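Local atomic coordinates of ADP compounds hydrolase NudE (Escherichia coli, PDB entry 1VHZ), a protein that hydrolyses ADP-containing compounds such as ADP-ribose, NADH, Ap3A and Ap2A as a homodimeric Nudix enzyme using magnesium or other divalent cations. Residues E50-V55 and N127-Q132; L62-E67 and Y75-S80; G105-T110 and A131-P136; H156-L161 and A174-R179. All blocks are in the same frame, centred on the assembly; numbering follows the deposited sequence.

Contact 1 (E50-V55 and N127-Q132); sequences EAVMIV and NIVVAQ
N127 pairs in parallel with V52 and bonds to A51 O in the mixed sheet of the Nudix fold, where strand 51-58 lies beside strand 125-136. Its backbone N and its side-chain ND2 both donate to that carbonyl, ND2 at 2.9 Å, so two N-H groups of one residue grip A51 O. Chi1 of -60° sets CG anti to the carbonyl carbon, and the amide beyond it faces 50-55; ND2 also reaches E50 OE1 at 3.1 Å in a nearly straight bond, on the anti side and 32° out of the carboxylate plane. N127 O then accepts from M53 N. I128 lies alongside M53, both pointing to the face packed by helix 169-184, and its CG1 meets M53 CE at 3.7 Å. V129 bonds through both backbone groups: its N donates to M53 O and its O accepts from V55 N. Its CG2 touches V52 CG2 on the opposite face, which turns toward helix 90-102; there I54 packs against E97, a probable metal ligand by similarity. V130 brings CG1 to 3.5 Å from V55 O. A131 N closes the run on V55 O, from above the carbonyl plane, while A131 CB rests 3.7 Å from I54 CG2.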
loop_
_atom_site.group_PDB
_atom_site.type_symbol
_atom_site.label_atom_id
_atom_site.label_comp_id
_atom_site.label_asym_id
_atom_site.label_seq_id
_atom_site.Cartn_x
_atom_site.Cartn_y
_atom_site.Cartn_z
ATOM N N GLU A 50 -12.582 -3.896 7.878
ATOM C CA GLU A 50 -11.855 -2.813 7.238
ATOM C C GLU A 50 -11.093 -1.956 8.237
ATOM O O GLU A 50 -11.304 -2.008 9.442
ATOM C CB GLU A 50 -12.753 -1.950 6.365
ATOM C CG GLU A 50 -13.533 -2.750 5.327
ATOM C CD GLU A 50 -14.437 -1.897 4.460
ATOM O OE1 GLU A 50 -14.586 -0.687 4.719
ATOM O OE2 GLU A 50 -15.002 -2.441 3.486
ATOM N N ALA A 51 -10.150 -1.197 7.675
ATOM C CA ALA A 51 -9.319 -0.294 8.419
ATOM C C ALA A 51 -9.688 1.157 8.138
ATOM O O ALA A 51 -10.365 1.491 7.160
ATOM C CB ALA A 51 -7.834 -0.523 8.088
ATOM N N VAL A 52 -9.218 2.025 9.033
ATOM C CA VAL A 52 -9.443 3.453 8.928
ATOM C C VAL A 52 -8.135 4.193 9.232
ATOM O O VAL A 52 -7.312 3.745 10.034
ATOM C CB VAL A 52 -10.559 3.951 9.862
ATOM C CG1 VAL A 52 -10.180 3.817 11.328
ATOM C CG2 VAL A 52 -10.920 5.413 9.572
ATOM N N MET A 53 -7.866 5.233 8.474
ATOM C CA MET A 53 -6.657 6.046 8.690
ATOM C C MET A 53 -7.173 7.481 8.857
ATOM O O MET A 53 -8.025 7.914 8.079
ATOM C CB MET A 53 -5.630 5.910 7.584
ATOM C CG MET A 53 -4.789 7.165 7.330
ATOM S SD MET A 53 -3.507 6.941 6.055
ATOM C CE MET A 53 -4.325 5.703 5.055
ATOM N N ILE A 54 -6.726 8.160 9.896
ATOM C CA ILE A 54 -7.205 9.507 10.167
ATOM C C ILE A 54 -6.126 10.564 10.019
ATOM O O ILE A 54 -5.008 10.432 10.502
ATOM C CB ILE A 54 -7.768 9.632 11.604
ATOM C CG1 ILE A 54 -8.705 8.476 11.912
ATOM C CG2 ILE A 54 -8.489 10.963 11.784
ATOM C CD1 ILE A 54 -8.014 7.259 12.480
ATOM N N VAL A 55 -6.494 11.618 9.321
ATOM C CA VAL A 55 -5.644 12.753 9.063
ATOM C C VAL A 55 -6.236 13.992 9.749
ATOM O O VAL A 55 -7.063 14.699 9.181
ATOM C CB VAL A 55 -5.510 12.996 7.546
ATOM C CG1 VAL A 55 -4.611 14.185 7.272
ATOM C CG2 VAL A 55 -4.939 11.746 6.844
ATOM N N ASN A 127 -9.877 2.994 4.783
ATOM C CA ASN A 127 -10.699 4.183 4.590
ATOM C C ASN A 127 -9.948 5.403 5.121
ATOM O O ASN A 127 -9.537 5.396 6.289
ATOM C CB ASN A 127 -12.061 4.046 5.289
ATOM C CG ASN A 127 -12.858 2.857 4.764
ATOM O OD1 ASN A 127 -13.600 2.977 3.804
ATOM N ND2 ASN A 127 -12.681 1.686 5.379
ATOM N N ILE A 128 -9.755 6.397 4.260
ATOM C CA ILE A 128 -9.059 7.622 4.647
ATOM C C ILE A 128 -10.028 8.696 5.088
ATOM O O ILE A 128 -10.954 9.102 4.368
ATOM C CB ILE A 128 -8.184 8.142 3.477
ATOM C CG1 ILE A 128 -7.131 7.073 3.142
ATOM C CG2 ILE A 128 -7.518 9.452 3.850
ATOM C CD1 ILE A 128 -6.453 7.292 1.799
ATOM N N VAL A 129 -9.885 9.165 6.324
ATOM C CA VAL A 129 -10.786 10.193 6.843
ATOM C C VAL A 129 -10.025 11.437 7.294
ATOM O O VAL A 129 -8.987 11.286 7.948
ATOM C CB VAL A 129 -11.563 9.632 8.059
ATOM C CG1 VAL A 129 -12.447 10.693 8.701
ATOM C CG2 VAL A 129 -12.394 8.418 7.702
ATOM N N VAL A 130 -10.546 12.625 7.019
ATOM C CA VAL A 130 -9.899 13.864 7.486
ATOM C C VAL A 130 -10.683 14.359 8.709
ATOM O O VAL A 130 -11.913 14.370 8.667
ATOM C CB VAL A 130 -9.916 14.978 6.428
ATOM C CG1 VAL A 130 -9.203 16.245 6.931
ATOM C CG2 VAL A 130 -9.279 14.490 5.147
ATOM N N ALA A 131 -9.987 14.687 9.779
ATOM C CA ALA A 131 -10.559 15.158 11.018
ATOM C C ALA A 131 -10.223 16.620 11.313
ATOM O O ALA A 131 -9.034 16.990 11.320
ATOM C CB ALA A 131 -9.956 14.362 12.182
ATOM N N GLN A 132 -11.236 17.444 11.490
ATOM C CA GLN A 132 -11.068 18.851 11.820
ATOM C C GLN A 132 -12.012 19.212 12.974
ATOM O O GLN A 132 -12.964 18.482 13.253
ATOM C CB GLN A 132 -11.365 19.788 10.658
ATOM C CG GLN A 132 -10.748 19.394 9.340
ATOM C CD GLN A 132 -11.160 20.293 8.197
ATOM O OE1 GLN A 132 -10.532 21.327 7.980
ATOM N NE2 GLN A 132 -12.207 19.913 7.485
#

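Contact 2 (L62-E67 and Y75-S80); sequences LILIRE and YELGFS
The antiparallel beta hairpin of strands 61-69 and 74-78 pairs I65 with G78 and E67 with E76 as hydrogen-bonded pairs, and R66 with L77 as the non-hydrogen-bonded pair between them. I65 N donates to G78 O at 2.8 Å and G78 N returns a bond to I65 O; E67 and E76 exchange the same two bonds. On the face carrying R66 and L77, the extended arginine chain crosses the leucine, and L77 CD1 lies 4.1 Å above the centre of the guanidinium plane. That methyl also touches L64 CB at 3.7 Å. A water in the guanidinium plane accepts from R66 NH2. Beyond the paired strand, F79 lies side by side with L64, whose CD1 approaches F79 CE2 to 3.4 Å, while L62 CG meets the edge of the same ring. A second water continues the link between the chains, donating to I63 O and accepting from S80 N. I65 CG1 sits between the backbone N and carbonyl carbon (chi1 51°), and the CD1 beyond it touches S80 CA at 3.7 Å. Y75 OH is hydrogen-bonded to E145, and Y75 also packs on P10 of the second subunit. S80 OG is hydrogen-bonded to E101, a probable metal ligand by similarity, and S80 would be a second-shell residue if E101 does bind metal. The chain leaving the hairpin thus passes through S80 into strand 80-83, where the Nudix box of this hydrolase family begins.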
loop_
_atom_site.group_PDB
_atom_site.type_symbol
_atom_site.label_atom_id
_atom_site.label_comp_id
_atom_site.label_asym_id
_atom_site.label_seq_id
_atom_site.Cartn_x
_atom_site.Cartn_y
_atom_site.Cartn_z
ATOM N N LEU A 62 -0.872 19.432 10.296
ATOM C CA LEU A 62 -1.279 18.035 10.268
ATOM C C LEU A 62 -0.840 17.490 11.648
ATOM O O LEU A 62 0.121 18.054 12.195
ATOM C CB LEU A 62 -0.440 17.290 9.240
ATOM C CG LEU A 62 -1.001 16.851 7.915
ATOM C CD1 LEU A 62 -2.260 17.571 7.508
ATOM C CD2 LEU A 62 0.064 16.947 6.829
ATOM N N ILE A 63 -1.505 16.508 12.181
ATOM C CA ILE A 63 -1.080 15.891 13.429
ATOM C C ILE A 63 -0.593 14.472 13.038
ATOM O O ILE A 63 -1.428 13.677 12.613
ATOM C CB ILE A 63 -2.139 15.698 14.517
ATOM C CG1 ILE A 63 -2.811 17.002 14.938
ATOM C CG2 ILE A 63 -1.468 15.037 15.728
ATOM C CD1 ILE A 63 -1.858 18.070 15.424
ATOM N N LEU A 64 0.697 14.225 13.127
ATOM C CA LEU A 64 1.238 12.912 12.765
ATOM C C LEU A 64 1.615 12.191 14.058
ATOM O O LEU A 64 1.726 12.872 15.075
ATOM C CB LEU A 64 2.543 13.056 11.985
ATOM C CG LEU A 64 2.576 13.714 10.612
ATOM C CD1 LEU A 64 1.735 12.946 9.612
ATOM C CD2 LEU A 64 2.155 15.167 10.649
ATOM N N ILE A 65 1.847 10.883 13.986
ATOM C CA ILE A 65 2.279 10.143 15.147
ATOM C C ILE A 65 3.495 9.266 14.807
ATOM O O ILE A 65 3.735 8.958 13.648
ATOM C CB ILE A 65 1.194 9.246 15.767
ATOM C CG1 ILE A 65 0.563 8.370 14.676
ATOM C CG2 ILE A 65 0.121 10.069 16.474
ATOM C CD1 ILE A 65 -0.103 7.131 15.196
ATOM N N ARG A 66 4.275 8.919 15.827
ATOM C CA ARG A 66 5.433 8.049 15.685
ATOM C C ARG A 66 5.009 6.708 16.298
ATOM O O ARG A 66 4.445 6.685 17.388
ATOM C CB ARG A 66 6.687 8.634 16.310
ATOM C CG ARG A 66 7.116 9.944 15.653
ATOM C CD ARG A 66 8.387 10.519 16.277
ATOM N NE ARG A 66 8.782 11.738 15.572
ATOM C CZ ARG A 66 9.360 11.840 14.389
ATOM N NH1 ARG A 66 9.630 13.055 13.889
ATOM N NH2 ARG A 66 9.688 10.760 13.670
ATOM N N GLU A 67 5.196 5.615 15.571
ATOM C CA GLU A 67 4.728 4.315 16.044
ATOM C C GLU A 67 5.659 3.197 15.631
ATOM O O GLU A 67 6.105 3.103 14.478
ATOM C CB GLU A 67 3.314 4.092 15.428
ATOM C CG GLU A 67 2.636 2.821 15.895
ATOM C CD GLU A 67 1.125 2.839 15.691
ATOM O OE1 GLU A 67 0.397 2.175 16.461
ATOM O OE2 GLU A 67 0.647 3.525 14.765
ATOM N N TYR A 75 10.692 3.086 13.967
ATOM C CA TYR A 75 9.549 3.920 14.260
ATOM C C TYR A 75 9.068 4.567 12.972
ATOM O O TYR A 75 9.878 5.137 12.241
ATOM C CB TYR A 75 9.891 4.982 15.307
ATOM C CG TYR A 75 9.816 4.405 16.706
ATOM C CD1 TYR A 75 10.943 3.904 17.342
ATOM C CD2 TYR A 75 8.584 4.334 17.360
ATOM C CE1 TYR A 75 10.850 3.379 18.615
ATOM C CE2 TYR A 75 8.489 3.796 18.618
ATOM C CZ TYR A 75 9.623 3.310 19.243
ATOM O OH TYR A 75 9.523 2.766 20.509
ATOM N N GLU A 76 7.769 4.412 12.667
ATOM C CA GLU A 76 7.330 5.101 11.443
ATOM C C GLU A 76 6.765 6.460 11.850
ATOM O O GLU A 76 6.589 6.707 13.046
ATOM C CB GLU A 76 6.474 4.261 10.566
ATOM C CG GLU A 76 5.140 3.776 10.901
ATOM C CD GLU A 76 4.417 2.921 9.879
ATOM O OE1 GLU A 76 3.930 1.841 10.294
ATOM O OE2 GLU A 76 4.254 3.302 8.699
ATOM N N LEU A 77 6.731 7.394 10.924
ATOM C CA LEU A 77 6.175 8.718 11.117
ATOM C C LEU A 77 4.951 8.738 10.172
ATOM O O LEU A 77 5.135 8.403 8.986
ATOM C CB LEU A 77 7.106 9.843 10.695
ATOM C CG LEU A 77 6.471 11.246 10.642
ATOM C CD1 LEU A 77 5.988 11.676 12.022
ATOM C CD2 LEU A 77 7.454 12.277 10.090
ATOM N N GLY A 78 3.761 8.993 10.681
ATOM C CA GLY A 78 2.622 8.972 9.763
ATOM C C GLY A 78 1.290 9.250 10.428
ATOM O O GLY A 78 1.211 9.815 11.508
ATOM N N PHE A 79 0.237 8.865 9.724
ATOM C CA PHE A 79 -1.121 9.076 10.174
ATOM C C PHE A 79 -1.618 7.916 11.031
ATOM O O PHE A 79 -1.247 6.761 10.845
ATOM C CB PHE A 79 -2.051 9.293 8.974
ATOM C CG PHE A 79 -1.583 10.420 8.086
ATOM C CD1 PHE A 79 -1.188 10.179 6.782
ATOM C CD2 PHE A 79 -1.516 11.720 8.579
ATOM C CE1 PHE A 79 -0.761 11.222 5.969
ATOM C CE2 PHE A 79 -1.086 12.758 7.777
ATOM C CZ PHE A 79 -0.709 12.516 6.464
ATOM N N SER A 80 -2.428 8.279 11.998
ATOM C CA SER A 80 -3.046 7.323 12.928
ATOM C C SER A 80 -3.914 6.366 12.147
ATOM O O SER A 80 -4.610 6.725 11.183
ATOM C CB SER A 80 -3.769 8.182 13.987
ATOM O OG SER A 80 -4.945 7.541 14.424
HETATM O O HOH W 1 -2.390 10.942 12.743
HETATM O O HOH W 2 9.370 8.108 13.641
HETATM O O HOH W 3 0.915 4.966 12.536
HETATM O O HOH W 4 4.245 1.537 12.892
#

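Contact 3 (G105-T110 and A131-P136); sequences GANDLT and AQDLYP
The Y135 ring lies with one face over the backbone of G105: G105 C is 3.5 Å above the ring plane, offset toward the rim, and G105 CA makes a CH-pi contact 3.9 Å from the ring centroid. Chi1 of 57° puts Y135 CG between the backbone N and the carbonyl carbon. G105, which has no CB, lets the ring lie directly against its backbone. The amide of N107 crosses the tyrosine at about a right angle, its plane 23° from that of the ring, with N107 OD1 3.3 Å from Y135 CE2. From the other end of this amide, ND2 donates to D133 OD2, arriving from above the carboxylate plane.

Strands 104-116 and 125-136 form an antiparallel hairpin here, and both turn a corner, at N107 and D133. G105 and Y135 exchange two backbone bonds on one side of the corner, D108 and Q132 two on the other, and N107 N bridges the bend to D133 O at 2.8 Å. On the face of A106, its CB touches L134 CD2 at 3.5 Å and A131 CB, which L109 CD2 also meets. Helix 90-102 lies close by: N95 OD1 accepts from A106 N, and L109 and Y135 pack on N95.

Side chain and backbone thus both join N107 to D133 where the strands turn; as both residues are exposed, the side-chain bond probably competes with water.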
loop_
_atom_site.group_PDB
_atom_site.type_symbol
_atom_site.label_atom_id
_atom_site.label_comp_id
_atom_site.label_asym_id
_atom_site.label_seq_id
_atom_site.Cartn_x
_atom_site.Cartn_y
_atom_site.Cartn_z
ATOM N N GLY A 105 -11.212 14.215 19.893
ATOM C CA GLY A 105 -12.356 13.726 19.109
ATOM C C GLY A 105 -12.450 14.789 18.001
ATOM O O GLY A 105 -11.718 15.792 18.119
ATOM N N ALA A 106 -13.285 14.637 16.998
ATOM C CA ALA A 106 -13.364 15.687 15.970
ATOM C C ALA A 106 -14.823 15.978 15.657
ATOM O O ALA A 106 -15.579 15.013 15.535
ATOM C CB ALA A 106 -12.639 15.245 14.699
ATOM N N ASN A 107 -15.217 17.240 15.515
ATOM C CA ASN A 107 -16.622 17.511 15.174
ATOM C C ASN A 107 -16.818 17.451 13.667
ATOM O O ASN A 107 -17.947 17.389 13.202
ATOM C CB ASN A 107 -17.074 18.889 15.665
ATOM C CG ASN A 107 -17.114 18.947 17.191
ATOM O OD1 ASN A 107 -17.626 18.036 17.833
ATOM N ND2 ASN A 107 -16.539 19.992 17.763
ATOM N N ASP A 108 -15.718 17.467 12.903
ATOM C CA ASP A 108 -15.858 17.461 11.446
ATOM C C ASP A 108 -15.006 16.379 10.811
ATOM O O ASP A 108 -13.807 16.525 10.561
ATOM C CB ASP A 108 -15.549 18.870 10.942
ATOM C CG ASP A 108 -15.717 19.047 9.455
ATOM O OD1 ASP A 108 -15.297 20.084 8.894
ATOM O OD2 ASP A 108 -16.267 18.152 8.789
ATOM N N LEU A 109 -15.651 15.264 10.465
ATOM C CA LEU A 109 -14.978 14.123 9.862
ATOM C C LEU A 109 -15.408 13.919 8.425
ATOM O O LEU A 109 -16.598 13.937 8.114
ATOM C CB LEU A 109 -15.227 12.868 10.700
ATOM C CG LEU A 109 -14.600 12.876 12.099
ATOM C CD1 LEU A 109 -15.283 11.889 13.031
ATOM C CD2 LEU A 109 -13.108 12.581 12.012
ATOM N N THR A 110 -14.420 13.835 7.507
ATOM C CA THR A 110 -14.768 13.642 6.109
ATOM C C THR A 110 -14.079 12.434 5.499
ATOM O O THR A 110 -12.889 12.172 5.641
ATOM C CB THR A 110 -14.872 14.846 5.211
ATOM O OG1 THR A 110 -14.204 14.772 3.947
ATOM C CG2 THR A 110 -14.617 16.172 5.842
ATOM N N ALA A 131 -9.987 14.687 9.779
ATOM C CA ALA A 131 -10.559 15.158 11.018
ATOM C C ALA A 131 -10.223 16.620 11.313
ATOM O O ALA A 131 -9.034 16.990 11.320
ATOM C CB ALA A 131 -9.956 14.362 12.182
ATOM N N GLN A 132 -11.236 17.444 11.490
ATOM C CA GLN A 132 -11.068 18.851 11.820
ATOM C C GLN A 132 -12.012 19.212 12.974
ATOM O O GLN A 132 -12.964 18.482 13.253
ATOM C CB GLN A 132 -11.365 19.788 10.658
ATOM C CG GLN A 132 -10.748 19.394 9.340
ATOM C CD GLN A 132 -11.160 20.293 8.197
ATOM O OE1 GLN A 132 -10.532 21.327 7.980
ATOM N NE2 GLN A 132 -12.207 19.913 7.485
ATOM N N ASP A 133 -11.806 20.398 13.525
ATOM C CA ASP A 133 -12.589 20.914 14.635
ATOM C C ASP A 133 -12.517 19.923 15.792
ATOM O O ASP A 133 -13.494 19.300 16.209
ATOM C CB ASP A 133 -14.019 21.230 14.223
ATOM C CG ASP A 133 -14.762 21.933 15.367
ATOM O OD1 ASP A 133 -14.080 22.512 16.242
ATOM O OD2 ASP A 133 -15.998 21.868 15.401
ATOM N N LEU A 134 -11.295 19.754 16.290
ATOM C CA LEU A 134 -10.996 18.826 17.361
ATOM C C LEU A 134 -11.288 19.379 18.754
ATOM O O LEU A 134 -11.233 20.575 18.978
ATOM C CB LEU A 134 -9.509 18.443 17.331
ATOM C CG LEU A 134 -8.864 18.116 15.999
ATOM C CD1 LEU A 134 -7.472 17.509 16.213
ATOM C CD2 LEU A 134 -9.707 17.166 15.162
ATOM N N TYR A 135 -11.509 18.464 19.685
ATOM C CA TYR A 135 -11.776 18.798 21.079
ATOM C C TYR A 135 -11.136 17.680 21.915
ATOM O O TYR A 135 -11.075 16.545 21.433
ATOM C CB TYR A 135 -13.272 18.901 21.378
ATOM C CG TYR A 135 -14.032 17.643 21.029
ATOM C CD1 TYR A 135 -14.133 16.582 21.905
ATOM C CD2 TYR A 135 -14.608 17.505 19.766
ATOM C CE1 TYR A 135 -14.814 15.417 21.558
ATOM C CE2 TYR A 135 -15.295 16.358 19.411
ATOM C CZ TYR A 135 -15.392 15.321 20.313
ATOM O OH TYR A 135 -16.073 14.172 19.948
ATOM N N PRO A 136 -10.615 18.025 23.079
ATOM C CA PRO A 136 -9.986 17.074 23.966
ATOM C C PRO A 136 -10.944 16.016 24.480
ATOM O O PRO A 136 -12.039 16.303 24.965
ATOM C CB PRO A 136 -9.457 17.904 25.134
ATOM C CG PRO A 136 -9.628 19.330 24.757
ATOM C CD PRO A 136 -10.650 19.390 23.653
#

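Contact 4 (H156-L161 and A174-R179); sequences HMMDLL and ALFLVR
The 3-10 segment 157-161 packs beside helix 174-179, with M157 and L175 nearest at 7.7 Å between their CA atoms. The helix, part of 169-184, lies against the mixed sheet of the Nudix fold, A174 on M53 and V178 on V55, and 157-161 belongs to the loop before it. L175, its CG anti to the backbone N (chi1 -177°), projects into a cluster from the facing segment: CD2 touches L161 CD1 at 3.6 Å and M158 CE at 3.7 Å, while CD1 meets L160 CD1 and M157 CE. The bent M157 chain places CE 3.6 Å from L175 O and 3.7 Å from R179 CB. M158 crosses F176 at about a right angle and lays CE over one ring face, 3.4 Å above its plane, in a CH-pi contact; its SD, oblique and 5.3 Å from the F176 centroid, makes a Met-aromatic contact. L161 CD2 also touches F176 CZ. F176 meets F176 of the second subunit. The contact is largely apolar, without hydrogen bonds between the segments. M158 CG lies over one face of the R179 guanidinium, whose charge is probably offset by its salt bridge to E180 of the second subunit.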
loop_
_atom_site.group_PDB
_atom_site.type_symbol
_atom_site.label_atom_id
_atom_site.label_comp_id
_atom_site.label_asym_id
_atom_site.label_seq_id
_atom_site.Cartn_x
_atom_site.Cartn_y
_atom_site.Cartn_z
ATOM N N HIS A 156 3.917 23.106 4.224
ATOM C CA HIS A 156 5.093 22.322 3.880
ATOM C C HIS A 156 4.804 20.828 3.947
ATOM O O HIS A 156 5.713 19.995 4.071
ATOM C CB HIS A 156 6.266 22.664 4.836
ATOM C CG HIS A 156 6.648 24.113 4.654
ATOM N ND1 HIS A 156 7.314 24.539 3.522
ATOM C CD2 HIS A 156 6.380 25.214 5.395
ATOM C CE1 HIS A 156 7.474 25.848 3.596
ATOM N NE2 HIS A 156 6.925 26.283 4.720
ATOM N N MET A 157 3.547 20.455 3.775
ATOM C CA MET A 157 3.072 19.086 3.804
ATOM C C MET A 157 3.924 18.128 2.942
ATOM O O MET A 157 4.118 16.988 3.320
ATOM C CB MET A 157 1.712 18.949 3.133
ATOM C CG MET A 157 0.412 19.281 3.710
ATOM S SD MET A 157 -0.829 19.303 2.371
ATOM C CE MET A 157 -1.481 17.638 2.598
ATOM N N MET A 158 4.168 18.536 1.691
ATOM C CA MET A 158 4.936 17.745 0.757
ATOM C C MET A 158 6.339 17.470 1.232
ATOM O O MET A 158 6.925 16.481 0.756
ATOM C CB MET A 158 4.892 18.329 -0.670
ATOM C CG MET A 158 3.464 18.462 -1.222
ATOM S SD MET A 158 2.297 17.187 -0.660
ATOM C CE MET A 158 2.795 15.800 -1.648
ATOM N N ASP A 159 6.911 18.200 2.202
ATOM C CA ASP A 159 8.257 17.860 2.680
ATOM C C ASP A 159 8.262 16.479 3.341
ATOM O O ASP A 159 9.341 15.873 3.505
ATOM C CB ASP A 159 8.797 18.869 3.676
ATOM C CG ASP A 159 8.893 20.295 3.207
ATOM O OD1 ASP A 159 8.798 20.543 1.990
ATOM O OD2 ASP A 159 9.049 21.197 4.063
ATOM N N LEU A 160 7.112 15.937 3.758
ATOM C CA LEU A 160 7.074 14.621 4.392
ATOM C C LEU A 160 7.645 13.518 3.505
ATOM O O LEU A 160 8.136 12.492 3.991
ATOM C CB LEU A 160 5.646 14.253 4.815
ATOM C CG LEU A 160 5.149 14.901 6.127
ATOM C CD1 LEU A 160 3.637 14.854 6.198
ATOM C CD2 LEU A 160 5.787 14.218 7.337
ATOM N N LEU A 161 7.648 13.710 2.195
ATOM C CA LEU A 161 8.183 12.804 1.200
ATOM C C LEU A 161 9.701 12.708 1.231
ATOM O O LEU A 161 10.278 11.917 0.466
ATOM C CB LEU A 161 7.749 13.291 -0.201
ATOM C CG LEU A 161 6.487 12.720 -0.820
ATOM C CD1 LEU A 161 5.581 12.006 0.155
ATOM C CD2 LEU A 161 5.724 13.780 -1.615
ATOM N N ALA A 174 -2.553 8.968 1.131
ATOM C CA ALA A 174 -3.341 9.852 1.964
ATOM C C ALA A 174 -2.883 11.305 1.845
ATOM O O ALA A 174 -3.704 12.212 1.738
ATOM C CB ALA A 174 -3.291 9.426 3.435
ATOM N N LEU A 175 -1.576 11.520 1.938
ATOM C CA LEU A 175 -0.996 12.847 1.860
ATOM C C LEU A 175 -1.443 13.584 0.600
ATOM O O LEU A 175 -1.961 14.686 0.675
ATOM C CB LEU A 175 0.538 12.722 1.864
ATOM C CG LEU A 175 1.282 14.049 1.864
ATOM C CD1 LEU A 175 1.105 14.760 3.203
ATOM C CD2 LEU A 175 2.746 13.857 1.503
ATOM N N PHE A 176 -1.291 12.953 -0.559
ATOM C CA PHE A 176 -1.691 13.523 -1.837
ATOM C C PHE A 176 -3.211 13.673 -1.944
ATOM O O PHE A 176 -3.675 14.640 -2.549
ATOM C CB PHE A 176 -1.183 12.635 -2.989
ATOM C CG PHE A 176 0.246 12.849 -3.408
ATOM C CD1 PHE A 176 1.209 11.895 -3.156
ATOM C CD2 PHE A 176 0.623 14.007 -4.086
ATOM C CE1 PHE A 176 2.523 12.061 -3.582
ATOM C CE2 PHE A 176 1.937 14.189 -4.494
ATOM C CZ PHE A 176 2.894 13.216 -4.246
ATOM N N LEU A 177 -4.003 12.756 -1.400
ATOM C CA LEU A 177 -5.462 12.871 -1.476
ATOM C C LEU A 177 -5.972 14.036 -0.635
ATOM O O LEU A 177 -6.859 14.776 -1.056
ATOM C CB LEU A 177 -6.150 11.560 -1.077
ATOM C CG LEU A 177 -5.992 10.424 -2.112
ATOM C CD1 LEU A 177 -6.247 9.075 -1.462
ATOM C CD2 LEU A 177 -6.884 10.641 -3.326
ATOM N N VAL A 178 -5.384 14.251 0.539
ATOM C CA VAL A 178 -5.785 15.362 1.402
ATOM C C VAL A 178 -5.408 16.697 0.782
ATOM O O VAL A 178 -6.144 17.689 0.794
ATOM C CB VAL A 178 -5.154 15.178 2.793
ATOM C CG1 VAL A 178 -5.352 16.442 3.629
ATOM C CG2 VAL A 178 -5.786 13.966 3.488
ATOM N N ARG A 179 -4.216 16.751 0.190
ATOM C CA ARG A 179 -3.768 17.977 -0.484
ATOM C C ARG A 179 -4.716 18.316 -1.634
ATOM O O ARG A 179 -5.034 19.489 -1.820
ATOM C CB ARG A 179 -2.364 17.760 -1.018
ATOM C CG ARG A 179 -1.743 19.026 -1.679
ATOM C CD ARG A 179 -0.805 18.459 -2.709
ATOM N NE ARG A 179 0.337 19.195 -3.156
ATOM C CZ ARG A 179 0.955 18.788 -4.289
ATOM N NH1 ARG A 179 2.012 19.436 -4.733
ATOM N NH2 ARG A 179 0.473 17.727 -4.941
#

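How the contacts relate
From the N terminus, segment 50-55 opens contact 1, which closes only when strand 125-136 comes back beside it. Within that long loop lies the whole of contact 2, the local hairpin of 62-67 and 75-80; S80 O probably accepts a hydrogen bond from I54 N. Contact 3 starts inside the same loop but ends on the second strand of contact 1, sharing A131 and Q132 and running past it to P136, so the two overlap. Contacts 1 to 3 build one mixed sheet. Contact 4 follows in series and joins the 3-10 segment to helix 169-184, which lies against the sheet, V178 on V130, while L160 reaches L77 of contact 2. Contacts 3 and 4 do not touch.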